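Dihydroxyacetone kinase (Citrobacter freundii, PDB 1UN8) phosphorylates dihydroxyacetone with ATP, giving dihydroxyacetone phosphate and ADP, and works as a homodimer that requires a divalent metal ion. Local coordinates at residues T155-K160 with T306-E311. Numbering follows the deposited sequence.
Sequences TILVHK and TAIVLE
L157, in the first turn of helix 155-167, packs against T306 and I308 of strand 301-309, an alpha/beta contact inside the DhaK domain. The helix is lodged between two mixed sheets: L157 and I156 touch M257 beside strand 301-309, while T155, V158 and H159 lie on strand 104-109 of the other sheet. CB of L157 points at the strand but stays 5.2 Å from CB of I308, so the contact depends on the outer part of the leucine. CG is still 4.6 Å from CG2 of T306. Contact comes with CD1, which carries on the extended chain from CA (chi2 -176°) and meets CG2 of T306 at 3.6 Å, methyl to methyl and tip to tip. The same CD1 touches the flank of I308, 3.9 Å from its CG2, and here the two side chains run past each other in opposite directions. T306 is turned with CG2 anti to its backbone N, which gives the methyl to L157 and the hydroxyl to a hydrogen bond with S188. All three residues are buried, and the contact between them is entirely apolar. I308 also packs on I314 and L318 of helix 314-319. The T306 side chain lies about 11 Å from that of the substrate-binding K109. Seen from CD1 of L157, CG2 of T306 and CG2 of I308 stand about 102° apart.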
loop_
_atom_site.group_PDB
_atom_site.type_symbol
_atom_site.label_atom_id
_atom_site.label_comp_id
_atom_site.label_asym_id
_atom_site.label_seq_id
_atom_site.Cartn_x
_atom_site.Cartn_y
_atom_site.Cartn_z
ATOM N N THR A 155 13.418 8.659 9.881
ATOM C CA THR A 155 14.584 7.851 10.173
ATOM C C THR A 155 15.311 7.404 8.907
ATOM O O THR A 155 16.531 7.458 8.843
ATOM C CB THR A 155 14.207 6.586 10.986
ATOM O OG1 THR A 155 13.615 6.966 12.242
ATOM C CG2 THR A 155 15.446 5.729 11.236
ATOM N N ILE A 156 14.574 6.972 7.894
ATOM C CA ILE A 156 15.234 6.508 6.689
ATOM C C ILE A 156 15.980 7.623 5.972
ATOM O O ILE A 156 16.933 7.363 5.242
ATOM C CB ILE A 156 14.252 5.828 5.705
ATOM C CG1 ILE A 156 13.195 6.829 5.250
ATOM C CG2 ILE A 156 13.657 4.571 6.346
ATOM C CD1 ILE A 156 12.853 6.701 3.762
ATOM N N LEU A 157 15.555 8.867 6.152
ATOM C CA LEU A 157 16.278 9.948 5.506
ATOM C C LEU A 157 17.636 10.016 6.185
ATOM O O LEU A 157 18.628 10.432 5.581
ATOM C CB LEU A 157 15.545 11.275 5.656
ATOM C CG LEU A 157 14.197 11.357 4.942
ATOM C CD1 LEU A 157 13.656 12.773 5.104
ATOM C CD2 LEU A 157 14.342 10.988 3.471
ATOM N N VAL A 158 17.681 9.589 7.446
ATOM C CA VAL A 158 18.927 9.585 8.190
ATOM C C VAL A 158 19.799 8.453 7.649
ATOM O O VAL A 158 21.012 8.611 7.501
ATOM C CB VAL A 158 18.678 9.400 9.705
ATOM C CG1 VAL A 158 19.995 9.245 10.441
ATOM C CG2 VAL A 158 17.932 10.609 10.251
ATOM N N HIS A 159 19.183 7.315 7.339
ATOM C CA HIS A 159 19.941 6.192 6.791
ATOM C C HIS A 159 20.621 6.654 5.500
ATOM O O HIS A 159 21.786 6.372 5.261
ATOM C CB HIS A 159 19.024 5.005 6.449
ATOM C CG HIS A 159 18.490 4.269 7.639
ATOM N ND1 HIS A 159 18.969 4.466 8.917
ATOM C CD2 HIS A 159 17.569 3.279 7.731
ATOM C CE1 HIS A 159 18.368 3.626 9.744
ATOM N NE2 HIS A 159 17.516 2.894 9.048
ATOM N N LYS A 160 19.866 7.376 4.681
ATOM C CA LYS A 160 20.346 7.864 3.395
ATOM C C LYS A 160 21.627 8.679 3.505
ATOM O O LYS A 160 22.586 8.459 2.765
ATOM C CB LYS A 160 19.262 8.717 2.728
ATOM C CG LYS A 160 19.461 8.926 1.231
ATOM C CD LYS A 160 19.540 7.582 0.504
ATOM C CE LYS A 160 19.668 7.769 -1.000
ATOM N NZ LYS A 160 20.927 8.470 -1.387
ATOM N N THR A 306 7.196 14.102 6.071
ATOM C CA THR A 306 8.515 14.408 6.618
ATOM C C THR A 306 9.224 15.479 5.795
ATOM O O THR A 306 9.368 15.347 4.578
ATOM C CB THR A 306 9.433 13.189 6.649
ATOM O OG1 THR A 306 8.882 12.188 7.501
ATOM C CG2 THR A 306 10.792 13.586 7.179
ATOM N N ALA A 307 9.655 16.540 6.466
ATOM C CA ALA A 307 10.372 17.623 5.813
ATOM C C ALA A 307 11.810 17.610 6.319
ATOM O O ALA A 307 12.053 17.527 7.523
ATOM C CB ALA A 307 9.715 18.961 6.133
ATOM N N ILE A 308 12.753 17.645 5.386
ATOM C CA ILE A 308 14.176 17.693 5.713
ATOM C C ILE A 308 14.760 18.950 5.064
ATOM O O ILE A 308 14.533 19.205 3.878
ATOM C CB ILE A 308 14.935 16.461 5.189
ATOM C CG1 ILE A 308 16.422 16.646 5.456
ATOM C CG2 ILE A 308 14.678 16.257 3.695
ATOM C CD1 ILE A 308 17.045 15.505 6.229
ATOM N N VAL A 309 15.496 19.736 5.849
ATOM C CA VAL A 309 16.097 20.971 5.356
ATOM C C VAL A 309 17.284 20.662 4.464
ATOM O O VAL A 309 18.178 19.911 4.843
ATOM C CB VAL A 309 16.574 21.863 6.523
ATOM C CG1 VAL A 309 17.188 23.146 5.980
ATOM C CG2 VAL A 309 15.406 22.181 7.443
ATOM N N LEU A 310 17.293 21.242 3.273
ATOM C CA LEU A 310 18.379 21.003 2.339
ATOM C C LEU A 310 19.542 21.975 2.536
ATOM O O LEU A 310 19.720 22.921 1.771
ATOM C CB LEU A 310 17.852 21.092 0.909
ATOM C CG LEU A 310 16.720 20.119 0.574
ATOM C CD1 LEU A 310 16.234 20.362 -0.848
ATOM C CD2 LEU A 310 17.213 18.693 0.743
ATOM N N GLU A 311 20.323 21.745 3.581
ATOM C CA GLU A 311 21.483 22.573 3.867
ATOM C C GLU A 311 22.715 21.686 3.721
ATOM O O GLU A 311 22.666 20.483 3.988
ATOM C CB GLU A 311 21.435 23.131 5.303
ATOM C CG GLU A 311 20.345 24.174 5.607
ATOM C CD GLU A 311 20.525 25.496 4.865
ATOM O OE1 GLU A 311 21.670 25.991 4.805
ATOM O OE2 GLU A 311 19.523 26.053 4.355
#